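Local coordinates for BDI_3064 protein (Parabacteroides distasonis ATCC 8503, PDB 5Z06), which hydrolyses linear beta-1,2-glucan and beta-1,2-glucooligosaccharides of four or more glucose units, releasing sophorose from the non-reducing end, at residues Tyr67-Gln71 against Arg108-Tyr114; Pro185-Leu190 against Glu215-Tyr219; Glu484-Ser488 against Phe549-Tyr553; Arg501-Val507 against Val528-Pro533. The contacts are given in a common frame with arbitrary orientation. Where two conformers were deposited one is given. Residue numbers count along the deposited sequence, not the author numbering.

Contact 1. Residues Tyr67-Gln71 against Arg108-Tyr114; sequences YSEIQ and RYADSTY
Arg108 lays the edge of its guanidinium against the carboxylate of Glu69, a two-pronged salt bridge across one face of an antiparallel beta sheet: NE reaches Glu69 OE2 at 2.6 Å and NH2 reaches Glu69 OE1 at 2.8 Å. The two residues belong to strands 65-71 and 104-109, which are not neighbours; strand 155-161 runs between them, so the CA atoms of Glu69 and Arg108 stand 8.1 Å apart. Arg108 lies on its Ala156, Tyr67 and Tyr114 on its Ala159. Tyr67-Gln71 is fully extended, and Tyr67 (chi1 t) and Glu69 (chi1 p) point toward the other segment. Arg108 is t, t, p. Beyond it the chain makes a type I turn from Tyr109 to Ser112, overlapped by an Asx turn in which Asp111 OD1 accepts from Thr113 N at 2.9 Å. The chain then returns Tyr114 (chi1 m) to the sheet face. The Tyr67 and Tyr114 rings meet rim to rim, centroids 6.0 Å apart and planes at 90°. Gln71 NE2 donates to Glu69 OE1 at 2.8 Å. Two tyrosine hydroxyls extend the network: Tyr114 OH donates to Tyr67 OH at 2.7 Å, and Tyr67 OH donates to Glu69 OE2 at a very short 2.4 Å.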
loop_
_atom_site.group_PDB
_atom_site.type_symbol
_atom_site.label_atom_id
_atom_site.label_comp_id
_atom_site.label_asym_id
_atom_site.label_seq_id
_atom_site.Cartn_x
_atom_site.Cartn_y
_atom_site.Cartn_z
ATOM N N TYR A 67 15.076 25.255 -14.250
ATOM C CA TYR A 67 15.456 23.910 -13.898
ATOM C C TYR A 67 14.187 23.086 -13.749
ATOM O O TYR A 67 13.186 23.552 -13.182
ATOM C CB TYR A 67 16.223 23.912 -12.588
ATOM C CG TYR A 67 16.613 22.523 -12.160
ATOM C CD1 TYR A 67 17.654 21.853 -12.792
ATOM C CD2 TYR A 67 15.912 21.863 -11.142
ATOM C CE1 TYR A 67 17.994 20.568 -12.416
ATOM C CE2 TYR A 67 16.247 20.580 -10.757
ATOM C CZ TYR A 67 17.278 19.941 -11.388
ATOM O OH TYR A 67 17.603 18.683 -11.004
ATOM N N SER A 68 14.229 21.874 -14.263
ATOM C CA SER A 68 13.210 20.920 -13.961
ATOM C C SER A 68 13.839 19.585 -13.710
ATOM O O SER A 68 14.890 19.286 -14.253
ATOM C CB SER A 68 12.227 20.792 -15.103
ATOM O OG SER A 68 11.138 20.031 -14.663
ATOM N N GLU A 69 13.196 18.786 -12.868
ATOM C CA GLU A 69 13.559 17.388 -12.771
ATOM C C GLU A 69 12.354 16.520 -12.523
ATOM O O GLU A 69 11.391 16.946 -11.874
ATOM C CB GLU A 69 14.589 17.167 -11.677
ATOM C CG GLU A 69 14.129 17.569 -10.299
ATOM C CD GLU A 69 15.133 17.184 -9.233
ATOM O OE1 GLU A 69 14.724 16.570 -8.230
ATOM O OE2 GLU A 69 16.338 17.488 -9.402
ATOM N N ILE A 70 12.433 15.303 -13.047
ATOM C CA ILE A 70 11.443 14.286 -12.856
ATOM C C ILE A 70 12.096 13.266 -11.937
ATOM O O ILE A 70 13.070 12.610 -12.305
ATOM C CB ILE A 70 11.033 13.661 -14.186
ATOM C CG1 ILE A 70 10.414 14.724 -15.089
ATOM C CG2 ILE A 70 10.008 12.563 -13.962
ATOM C CD1 ILE A 70 11.374 15.346 -16.062
ATOM N N GLN A 71 11.537 13.143 -10.747
ATOM C CA GLN A 71 12.122 12.343 -9.685
ATOM C C GLN A 71 11.601 10.915 -9.697
ATOM O O GLN A 71 10.383 10.665 -9.831
ATOM C CB GLN A 71 11.837 12.973 -8.349
ATOM C CG GLN A 71 12.449 14.348 -8.182
ATOM C CD GLN A 71 11.765 15.178 -7.116
ATOM O OE1 GLN A 71 10.780 14.755 -6.528
ATOM N NE2 GLN A 71 12.282 16.371 -6.873
ATOM N N ARG A 108 20.280 13.573 -12.142
ATOM C CA ARG A 108 20.673 14.022 -10.841
ATOM C C ARG A 108 20.856 12.799 -9.974
ATOM O O ARG A 108 19.960 11.949 -9.917
ATOM C CB ARG A 108 19.636 14.941 -10.203
ATOM C CG ARG A 108 20.136 15.514 -8.879
ATOM C CD ARG A 108 19.198 16.484 -8.174
ATOM N NE ARG A 108 17.870 15.933 -7.956
ATOM C CZ ARG A 108 17.537 14.985 -7.075
ATOM N NH1 ARG A 108 18.434 14.381 -6.297
ATOM N NH2 ARG A 108 16.275 14.606 -6.999
ATOM N N TYR A 109 22.005 12.741 -9.291
ATOM C CA TYR A 109 22.307 11.675 -8.355
ATOM C C TYR A 109 21.587 11.920 -7.052
ATOM O O TYR A 109 21.143 13.046 -6.785
ATOM C CB TYR A 109 23.820 11.545 -8.096
ATOM C CG TYR A 109 24.609 11.081 -9.303
ATOM C CD1 TYR A 109 24.531 9.757 -9.747
ATOM C CD2 TYR A 109 25.442 11.962 -10.007
ATOM C CE1 TYR A 109 25.264 9.323 -10.845
ATOM C CE2 TYR A 109 26.167 11.538 -11.102
ATOM C CZ TYR A 109 26.077 10.223 -11.506
ATOM O OH TYR A 109 26.785 9.809 -12.582
ATOM N N ALA A 110 21.481 10.872 -6.241
ATOM C CA ALA A 110 20.882 10.979 -4.900
ATOM C C ALA A 110 21.577 12.017 -4.002
ATOM O O ALA A 110 20.928 12.628 -3.147
ATOM C CB ALA A 110 20.865 9.617 -4.218
ATOM N N ASP A 111 22.879 12.223 -4.211
ATOM C CA ASP A 111 23.651 13.255 -3.482
ATOM C C ASP A 111 23.525 14.696 -4.044
ATOM O O ASP A 111 24.205 15.605 -3.565
ATOM C CB ASP A 111 25.140 12.832 -3.320
ATOM C CG ASP A 111 25.942 12.825 -4.646
ATOM O OD1 ASP A 111 25.477 13.371 -5.665
ATOM O OD2 ASP A 111 27.060 12.262 -4.668
ATOM N N SER A 112 22.676 14.889 -5.059
ATOM C CA SER A 112 22.413 16.207 -5.676
ATOM C C SER A 112 23.527 16.704 -6.591
ATOM O O SER A 112 23.485 17.859 -7.017
ATOM C CB SER A 112 22.069 17.299 -4.649
ATOM O OG SER A 112 21.133 16.809 -3.728
ATOM N N THR A 113 24.503 15.843 -6.892
ATOM C CA THR A 113 25.426 16.088 -7.980
ATOM C C THR A 113 24.779 15.526 -9.221
ATOM O O THR A 113 23.803 14.762 -9.162
ATOM C CB THR A 113 26.823 15.448 -7.777
ATOM O OG1 THR A 113 26.717 14.018 -7.777
ATOM C CG2 THR A 113 27.487 15.952 -6.491
ATOM N N TYR A 114 25.346 15.903 -10.348
ATOM C CA TYR A 114 24.757 15.639 -11.632
ATOM C C TYR A 114 25.720 14.938 -12.553
ATOM O O TYR A 114 26.943 14.995 -12.403
ATOM C CB TYR A 114 24.347 16.958 -12.268
ATOM C CG TYR A 114 23.177 17.622 -11.594
ATOM C CD1 TYR A 114 23.349 18.398 -10.448
ATOM C CD2 TYR A 114 21.895 17.479 -12.111
ATOM C CE1 TYR A 114 22.273 19.012 -9.844
ATOM C CE2 TYR A 114 20.825 18.098 -11.531
ATOM C CZ TYR A 114 21.011 18.849 -10.403
ATOM O OH TYR A 114 19.922 19.434 -9.848
#

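Contact 2. Residues Pro185-Leu190 against Glu215-Tyr219; sequences PSVSAL and EDIKY
Glu215, Asp216 and Val187 contribute most of the 319 Å² buried where two irregular segments meet at the surface, one linking strands 169-180 and 194-200, the other leading into strand 219-225. The backbones come closest at Val187 and Glu215, CA atoms 5.7 Å apart. Glu215 (chi1 m, chi2 m) folds its carboxylate over the bend at Ser188: OE1 accepts from Ser188 OG at 2.9 Å and, weakly, from Ser188 N at 2.8 Å and Ala189 N at 3.4 Å. Val187, extended and with CB directed toward the other segment, packs against it, its CB 3.5 Å from Glu215 OE1 and its CG1 3.9 Å from Ile217 CG2. Leu190 CD1 approaches the same Ile217 CG2 at 3.6 Å, and Ala261 of strand 254-262 touches both Leu190 and Ile217. Asp216 centres an inverse gamma turn, closed by Ile217 N to Glu215 O at 2.9 Å. Its OD2 packs 3.5 Å from Pro185 CB and forms a salt bridge with Arg82, while a water donates to Pro185 O at 2.6 Å and to Asp216 O at 2.7 Å. The join between these two loops therefore rests on side-chain, water and apolar contacts rather than on sheet pairing.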
loop_
_atom_site.group_PDB
_atom_site.type_symbol
_atom_site.label_atom_id
_atom_site.label_comp_id
_atom_site.label_asym_id
_atom_site.label_seq_id
_atom_site.Cartn_x
_atom_site.Cartn_y
_atom_site.Cartn_z
ATOM N N PRO A 185 13.578 -6.599 -23.729
ATOM C CA PRO A 185 12.917 -7.907 -23.631
ATOM C C PRO A 185 12.004 -8.119 -24.833
ATOM O O PRO A 185 11.320 -7.186 -25.246
ATOM C CB PRO A 185 12.085 -7.807 -22.347
ATOM C CG PRO A 185 12.705 -6.718 -21.559
ATOM C CD PRO A 185 13.389 -5.784 -22.517
ATOM N N SER A 186 12.031 -9.305 -25.420
ATOM C CA SER A 186 11.100 -9.616 -26.491
ATOM C C SER A 186 10.229 -10.787 -26.071
ATOM O O SER A 186 10.425 -11.401 -25.012
ATOM C CB SER A 186 11.837 -9.884 -27.808
ATOM O OG SER A 186 12.800 -10.894 -27.625
ATOM N N VAL A 187 9.222 -11.037 -26.891
ATOM C CA VAL A 187 8.287 -12.125 -26.683
ATOM C C VAL A 187 8.251 -12.909 -27.994
ATOM O O VAL A 187 8.316 -12.306 -29.071
ATOM C CB VAL A 187 6.891 -11.583 -26.284
ATOM C CG1 VAL A 187 7.010 -10.637 -25.098
ATOM C CG2 VAL A 187 6.191 -10.871 -27.439
ATOM N N SER A 188 8.165 -14.235 -27.914
ATOM C CA SER A 188 8.033 -15.054 -29.131
ATOM C C SER A 188 6.683 -14.766 -29.825
ATOM O O SER A 188 6.650 -14.559 -31.047
ATOM C CB SER A 188 8.228 -16.549 -28.831
ATOM O OG SER A 188 7.527 -16.936 -27.664
ATOM N N ALA A 189 5.599 -14.717 -29.034
ATOM C CA ALA A 189 4.244 -14.375 -29.513
ATOM C C ALA A 189 3.572 -13.366 -28.577
ATOM O O ALA A 189 3.687 -13.471 -27.355
ATOM C CB ALA A 189 3.392 -15.628 -29.618
ATOM N N LEU A 190 2.870 -12.397 -29.166
ATOM C CA LEU A 190 2.224 -11.312 -28.435
ATOM C C LEU A 190 0.708 -11.449 -28.553
ATOM O O LEU A 190 0.075 -10.936 -29.469
ATOM C CB LEU A 190 2.713 -9.966 -28.964
ATOM C CG LEU A 190 2.355 -8.715 -28.152
ATOM C CD1 LEU A 190 3.019 -8.699 -26.783
ATOM C CD2 LEU A 190 2.733 -7.461 -28.923
ATOM N N GLU A 215 5.230 -14.550 -20.758
ATOM C CA GLU A 215 5.935 -13.714 -21.736
ATOM C C GLU A 215 6.213 -12.279 -21.221
ATOM O O GLU A 215 5.343 -11.637 -20.634
ATOM C CB GLU A 215 5.143 -13.665 -23.047
ATOM C CG GLU A 215 5.153 -14.957 -23.867
ATOM C CD GLU A 215 6.478 -15.206 -24.593
ATOM O OE1 GLU A 215 6.545 -14.991 -25.820
ATOM O OE2 GLU A 215 7.461 -15.616 -23.944
ATOM N N ASP A 216 7.416 -11.772 -21.481
ATOM C CA ASP A 216 7.903 -10.552 -20.843
ATOM C C ASP A 216 7.435 -9.281 -21.592
ATOM O O ASP A 216 8.204 -8.578 -22.256
ATOM C CB ASP A 216 9.423 -10.617 -20.673
ATOM C CG ASP A 216 9.931 -9.642 -19.640
ATOM O OD1 ASP A 216 9.116 -8.954 -18.993
ATOM O OD2 ASP A 216 11.151 -9.532 -19.463
ATOM N N ILE A 217 6.142 -9.006 -21.463
ATOM C CA ILE A 217 5.525 -7.839 -22.077
ATOM C C ILE A 217 5.754 -6.578 -21.239
ATOM O O ILE A 217 6.055 -6.644 -20.031
ATOM C CB ILE A 217 4.019 -8.048 -22.344
ATOM C CG1 ILE A 217 3.221 -8.236 -21.056
ATOM C CG2 ILE A 217 3.807 -9.245 -23.264
ATOM C CD1 ILE A 217 1.807 -7.736 -21.175
ATOM N N LYS A 218 5.591 -5.430 -21.890
ATOM C CA LYS A 218 5.855 -4.146 -21.239
ATOM C C LYS A 218 4.658 -3.760 -20.363
ATOM O O LYS A 218 4.795 -3.444 -19.188
ATOM C CB LYS A 218 6.137 -3.072 -22.288
ATOM C CG LYS A 218 6.784 -1.814 -21.737
ATOM C CD LYS A 218 6.820 -0.719 -22.790
ATOM C CE LYS A 218 7.421 0.570 -22.265
ATOM N NZ LYS A 218 8.860 0.442 -21.970
ATOM N N TYR A 219 3.485 -3.781 -20.967
ATOM C CA TYR A 219 2.271 -3.423 -20.275
ATOM C C TYR A 219 1.094 -3.864 -21.083
ATOM O O TYR A 219 1.232 -4.270 -22.235
ATOM C CB TYR A 219 2.188 -1.917 -19.974
ATOM C CG TYR A 219 2.602 -0.920 -21.061
ATOM C CD1 TYR A 219 1.936 -0.843 -22.284
ATOM C CD2 TYR A 219 3.595 0.026 -20.805
ATOM C CE1 TYR A 219 2.299 0.097 -23.239
ATOM C CE2 TYR A 219 3.958 0.970 -21.748
ATOM C CZ TYR A 219 3.305 1.005 -22.958
ATOM O OH TYR A 219 3.669 1.952 -23.877
HETATM O O HOH W 1 8.751 -7.398 -24.664
#

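Contact 3. Residues Glu484-Ser488 against Phe549-Tyr553; sequences EMYYS and FTDKY
Two consecutive tyrosines of one helical turn reach the same irregular segment, and their hydroxyls play opposite roles: Tyr486 OH donates to Asp551 OD2 at 2.5 Å, whereas Tyr487 OH accepts from Lys552 N at 3.0 Å. Different rotamers, chi1 t for Tyr486 and m for Tyr487, send both rings across a gap of 9.1 Å between the CA atoms of Tyr487 and Asp551. Phe549 (chi1 t) directs its edge toward the face of Tyr486 in an offset edge-to-face pair, centroids 5.3 Å apart and planes at 79°. Tyr487 CE1 packs 3.5 Å from Lys552 CD and 3.9 Å from Tyr553 CE2. A water links Tyr487 O, 3.2 Å away, to Tyr553 OH, 2.8 Å away. Met467 and Met471 of helix 467-475 and Ile700 of helix 691-702 touch both Tyr486 and Phe549. Asp551 (chi1 p) also binds Tyr556 through OD2. Helix 485-490 thus packs on the loop before helix 556-573, in a glycoamylase-like domain whose six-hairpin clan is consistent with an (alpha/alpha)6 barrel.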
loop_
_atom_site.group_PDB
_atom_site.type_symbol
_atom_site.label_atom_id
_atom_site.label_comp_id
_atom_site.label_asym_id
_atom_site.label_seq_id
_atom_site.Cartn_x
_atom_site.Cartn_y
_atom_site.Cartn_z
ATOM N N GLU A 484 -0.501 -12.437 33.981
ATOM C CA GLU A 484 0.089 -11.246 34.626
ATOM C C GLU A 484 0.939 -10.422 33.679
ATOM O O GLU A 484 1.080 -9.218 33.878
ATOM C CB GLU A 484 0.911 -11.605 35.889
ATOM C CG GLU A 484 0.098 -11.768 37.179
ATOM C CD GLU A 484 -0.715 -13.053 37.256
ATOM O OE1 GLU A 484 -0.513 -13.970 36.424
ATOM O OE2 GLU A 484 -1.569 -13.159 38.167
ATOM N N MET A 485 1.515 -11.076 32.671
ATOM C CA MET A 485 2.308 -10.418 31.646
ATOM C C MET A 485 1.551 -9.328 30.898
ATOM O O MET A 485 2.166 -8.390 30.389
ATOM C CB MET A 485 2.836 -11.449 30.661
ATOM C CG MET A 485 3.723 -12.488 31.316
ATOM S SD MET A 485 5.303 -11.776 31.770
ATOM C CE MET A 485 5.660 -12.700 33.270
ATOM N N TYR A 486 0.229 -9.461 30.830
ATOM C CA TYR A 486 -0.624 -8.400 30.349
ATOM C C TYR A 486 -0.444 -7.096 31.133
ATOM O O TYR A 486 -0.440 -6.026 30.533
ATOM C CB TYR A 486 -2.091 -8.805 30.411
ATOM C CG TYR A 486 -2.992 -7.736 29.858
ATOM C CD1 TYR A 486 -3.299 -7.686 28.497
ATOM C CD2 TYR A 486 -3.529 -6.751 30.696
ATOM C CE1 TYR A 486 -4.141 -6.704 27.994
ATOM C CE2 TYR A 486 -4.349 -5.757 30.199
ATOM C CZ TYR A 486 -4.651 -5.739 28.848
ATOM O OH TYR A 486 -5.441 -4.748 28.370
ATOM N N TYR A 487 -0.299 -7.172 32.452
ATOM C CA TYR A 487 -0.097 -5.946 33.268
ATOM C C TYR A 487 1.347 -5.561 33.447
ATOM O O TYR A 487 1.667 -4.383 33.492
ATOM C CB TYR A 487 -0.799 -6.056 34.634
ATOM C CG TYR A 487 -2.288 -6.065 34.460
ATOM C CD1 TYR A 487 -2.965 -4.903 34.109
ATOM C CD2 TYR A 487 -3.013 -7.247 34.552
ATOM C CE1 TYR A 487 -4.333 -4.905 33.910
ATOM C CE2 TYR A 487 -4.374 -7.252 34.366
ATOM C CZ TYR A 487 -5.023 -6.073 34.046
ATOM O OH TYR A 487 -6.364 -6.068 33.847
ATOM N N SER A 488 2.215 -6.552 33.551
ATOM C CA SER A 488 3.627 -6.314 33.828
ATOM C C SER A 488 4.349 -5.868 32.555
ATOM O O SER A 488 5.336 -5.137 32.624
ATOM C CB SER A 488 4.256 -7.580 34.399
ATOM O OG SER A 488 4.511 -8.542 33.376
ATOM N N PHE A 549 -13.483 -7.660 25.701
ATOM C CA PHE A 549 -12.318 -7.632 26.518
ATOM C C PHE A 549 -12.289 -6.340 27.264
ATOM O O PHE A 549 -12.346 -5.248 26.672
ATOM C CB PHE A 549 -11.029 -7.814 25.756
ATOM C CG PHE A 549 -9.841 -7.737 26.647
ATOM C CD1 PHE A 549 -9.693 -8.653 27.683
ATOM C CD2 PHE A 549 -8.907 -6.739 26.501
ATOM C CE1 PHE A 549 -8.619 -8.580 28.554
ATOM C CE2 PHE A 549 -7.830 -6.659 27.363
ATOM C CZ PHE A 549 -7.686 -7.577 28.398
ATOM N N THR A 550 -12.196 -6.508 28.576
ATOM C CA THR A 550 -12.163 -5.442 29.527
ATOM C C THR A 550 -11.097 -5.806 30.515
ATOM O O THR A 550 -11.151 -6.864 31.103
ATOM C CB THR A 550 -13.529 -5.357 30.211
ATOM O OG1 THR A 550 -14.523 -5.308 29.196
ATOM C CG2 THR A 550 -13.643 -4.133 31.079
ATOM N N ASP A 551 -10.092 -4.951 30.652
ATOM C CA ASP A 551 -9.055 -5.107 31.677
ATOM C C ASP A 551 -9.446 -4.247 32.889
ATOM O O ASP A 551 -10.590 -3.762 32.962
ATOM C CB ASP A 551 -7.655 -4.803 31.103
ATOM C CG ASP A 551 -7.446 -3.343 30.696
ATOM O OD1 ASP A 551 -8.230 -2.432 31.033
ATOM O OD2 ASP A 551 -6.455 -3.109 30.008
ATOM N N LYS A 552 -8.530 -4.050 33.835
ATOM C CA LYS A 552 -8.873 -3.277 35.034
ATOM C C LYS A 552 -9.118 -1.781 34.755
ATOM O O LYS A 552 -9.780 -1.108 35.528
ATOM C CB LYS A 552 -7.840 -3.510 36.137
ATOM C CG LYS A 552 -6.500 -2.804 36.004
ATOM C CD LYS A 552 -5.422 -3.492 36.871
ATOM C CE LYS A 552 -4.479 -2.532 37.599
ATOM N NZ LYS A 552 -5.019 -2.127 38.932
ATOM N N TYR A 553 -8.633 -1.298 33.617
ATOM C CA TYR A 553 -8.736 0.115 33.221
ATOM C C TYR A 553 -9.915 0.505 32.356
ATOM O O TYR A 553 -10.499 1.547 32.560
ATOM C CB TYR A 553 -7.500 0.468 32.445
ATOM C CG TYR A 553 -6.257 0.146 33.192
ATOM C CD1 TYR A 553 -5.995 0.742 34.418
ATOM C CD2 TYR A 553 -5.348 -0.756 32.696
ATOM C CE1 TYR A 553 -4.834 0.460 35.119
ATOM C CE2 TYR A 553 -4.187 -1.042 33.383
ATOM C CZ TYR A 553 -3.929 -0.432 34.592
ATOM O OH TYR A 553 -2.760 -0.726 35.266
HETATM O O HOH W 2 -0.669 -2.479 34.495
#

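Contact 4. Residues Arg501-Val507 against Val528-Pro533; sequences RADWGRV and VSNGGP
Arg501, in the last turns of helix 495-505, rests the aliphatic part of its side chain on the loop, CG 3.7 Å from Val528 CG2, while its guanidinium turns to other partners, NE bonding to Gly462 O. One turn on, Trp504 (chi1 p, chi2 -102°) swings its indole across the start of the second segment. Val528 CG1 sits over one face, 3.7 Å from the centroid of the six-membered ring and 23° off its normal, a CH-pi contact; Val528 CB is 3.3 Å from Trp504 CZ2. At the far rim of the indole, Trp504 CH2 is 3.9 Å from Gly532 CA, and Trp504 CZ3 is 4.2 Å from Pro533 CD. A CB on Gly532 would lie only 2.9 Å from Trp504 CH2. This is a helix C-terminus packed on a tight turn within the glycoamylase-like region: Val528-Gly531 is a type II' turn, closed by Gly531 N to Val528 O at 2.9 Å, with Ser529 at phi 54°, psi -139°. The backbones are closest at Gly505 CA and Ser529 CA, 5.8 Å apart, and a CB on Gly505 would fall 2.6 Å from Val528 CG1. A water donates to Gly505 O at 2.7 Å and accepts from Ser529 OG at 2.6 Å. Arg506, with positive phi (64°), ends the helix and bonds NH1 to Asp503 O at 2.8 Å. Val507 is extended, placing CG2 3.4 Å from Ser529 CB.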
loop_
_atom_site.group_PDB
_atom_site.type_symbol
_atom_site.label_atom_id
_atom_site.label_comp_id
_atom_site.label_asym_id
_atom_site.label_seq_id
_atom_site.Cartn_x
_atom_site.Cartn_y
_atom_site.Cartn_z
ATOM N N ARG A 501 6.764 4.987 26.159
ATOM C CA ARG A 501 5.545 5.621 25.703
ATOM C C ARG A 501 5.756 7.073 25.355
ATOM O O ARG A 501 5.392 7.508 24.253
ATOM C CB ARG A 501 4.462 5.487 26.739
ATOM C CG ARG A 501 3.978 4.048 26.863
ATOM C CD ARG A 501 3.124 3.907 28.083
ATOM N NE ARG A 501 2.796 2.514 28.358
ATOM C CZ ARG A 501 2.987 1.852 29.500
ATOM N NH1 ARG A 501 3.499 2.435 30.582
ATOM N NH2 ARG A 501 2.629 0.567 29.556
ATOM N N ALA A 502 6.379 7.809 26.272
ATOM C CA ALA A 502 6.623 9.221 26.049
ATOM C C ALA A 502 7.581 9.410 24.880
ATOM O O ALA A 502 7.395 10.338 24.109
ATOM C CB ALA A 502 7.121 9.922 27.324
ATOM N N ASP A 503 8.553 8.504 24.708
ATOM C CA ASP A 503 9.516 8.595 23.607
ATOM C C ASP A 503 8.871 8.589 22.228
ATOM O O ASP A 503 9.265 9.383 21.369
ATOM C CB ASP A 503 10.562 7.474 23.664
ATOM C CG ASP A 503 11.614 7.679 24.762
ATOM O OD1 ASP A 503 11.631 8.742 25.441
ATOM O OD2 ASP A 503 12.442 6.749 24.959
ATOM N N TRP A 504 7.922 7.685 21.977
ATOM C CA TRP A 504 7.277 7.692 20.677
ATOM C C TRP A 504 6.142 8.688 20.643
ATOM O O TRP A 504 5.980 9.380 19.658
ATOM C CB TRP A 504 6.846 6.290 20.220
ATOM C CG TRP A 504 5.641 5.643 20.875
ATOM C CD1 TRP A 504 5.650 4.665 21.842
ATOM C CD2 TRP A 504 4.270 5.868 20.550
ATOM N NE1 TRP A 504 4.374 4.273 22.131
ATOM C CE2 TRP A 504 3.505 4.991 21.352
ATOM C CE3 TRP A 504 3.609 6.728 19.652
ATOM C CZ2 TRP A 504 2.123 4.947 21.290
ATOM C CZ3 TRP A 504 2.234 6.691 19.593
ATOM C CH2 TRP A 504 1.497 5.820 20.421
ATOM N N GLY A 505 5.392 8.781 21.736
ATOM C CA GLY A 505 4.231 9.637 21.823
ATOM C C GLY A 505 4.566 11.107 21.784
ATOM O O GLY A 505 3.754 11.916 21.329
ATOM N N ARG A 506 5.756 11.454 22.280
ATOM C CA ARG A 506 6.206 12.869 22.381
ATOM C C ARG A 506 5.329 13.688 23.330
ATOM O O ARG A 506 5.295 14.896 23.248
ATOM C CB ARG A 506 6.257 13.548 20.983
ATOM C CG ARG A 506 6.852 12.702 19.859
ATOM C CD ARG A 506 8.230 12.152 20.204
ATOM N NE ARG A 506 9.208 13.189 20.579
ATOM C CZ ARG A 506 10.293 13.011 21.360
ATOM N NH1 ARG A 506 10.568 11.826 21.904
ATOM N NH2 ARG A 506 11.118 14.036 21.617
ATOM N N VAL A 507 4.596 12.994 24.199
ATOM C CA VAL A 507 3.752 13.602 25.206
ATOM C C VAL A 507 3.848 12.695 26.401
ATOM O O VAL A 507 4.324 11.554 26.313
ATOM C CB VAL A 507 2.266 13.763 24.800
ATOM C CG1 VAL A 507 2.106 14.780 23.660
ATOM C CG2 VAL A 507 1.630 12.428 24.441
ATOM N N VAL A 528 -1.583 5.990 24.746
ATOM C CA VAL A 528 -0.518 6.955 24.633
ATOM C C VAL A 528 -1.083 8.113 23.850
ATOM O O VAL A 528 -1.789 7.921 22.848
ATOM C CB VAL A 528 0.666 6.384 23.854
ATOM C CG1 VAL A 528 1.695 7.474 23.545
ATOM C CG2 VAL A 528 1.310 5.252 24.647
ATOM N N SER A 529 -0.764 9.318 24.305
ATOM C CA SER A 529 -1.182 10.522 23.616
ATOM C C SER A 529 -2.693 10.468 23.432
ATOM O O SER A 529 -3.386 10.050 24.376
ATOM C CB SER A 529 -0.393 10.673 22.316
ATOM O OG SER A 529 -0.595 11.956 21.788
ATOM N N ASN A 530 -3.225 10.868 22.271
ATOM C CA ASN A 530 -4.660 10.755 22.034
ATOM C C ASN A 530 -5.061 9.500 21.270
ATOM O O ASN A 530 -6.159 9.443 20.727
ATOM C CB ASN A 530 -5.264 12.045 21.434
ATOM C CG ASN A 530 -4.737 12.382 20.056
ATOM O OD1 ASN A 530 -3.895 11.684 19.500
ATOM N ND2 ASN A 530 -5.250 13.468 19.498
ATOM N N GLY A 531 -4.189 8.487 21.277
ATOM C CA GLY A 531 -4.506 7.155 20.757
ATOM C C GLY A 531 -3.460 6.552 19.836
ATOM O O GLY A 531 -3.460 5.342 19.604
ATOM N N GLY A 532 -2.577 7.400 19.304
ATOM C CA GLY A 532 -1.569 6.964 18.387
ATOM C C GLY A 532 -2.170 6.817 16.996
ATOM O O GLY A 532 -3.313 7.228 16.747
ATOM N N PRO A 533 -1.390 6.244 16.067
ATOM C CA PRO A 533 -1.947 5.936 14.768
ATOM C C PRO A 533 -3.190 5.107 14.945
ATOM O O PRO A 533 -3.234 4.223 15.814
ATOM C CB PRO A 533 -0.858 5.112 14.093
ATOM C CG PRO A 533 0.396 5.409 14.847
ATOM C CD PRO A 533 -0.032 5.716 16.238
HETATM O O HOH W 3 1.352 11.978 20.033
#

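In the fold
Contacts 1 and 2 belong to the beta-rich N-terminal part of the chain, contacts 3 and 4 to the glycoamylase-like region; contacts 2 and 4, centres about 51 Å apart, lie on opposite sides of the chain's centre. Contact 4 is the most buried and is mainly apolar, without a direct hydrogen bond between its segments. Contact 2, at the surface, combines a carboxylate, a water and a small apolar patch, whereas partly buried contact 1 ties charge and phenols across a sheet. Partly buried contact 3 mixes aromatic packing with hydrogen bonds of tyrosine hydroxyls. Contacts 3 and 4 use successive helices, 485-490 and 495-505, and different parts of the connection from strand 522-523 to helix 556-573; their nearest atoms are about 6 Å apart.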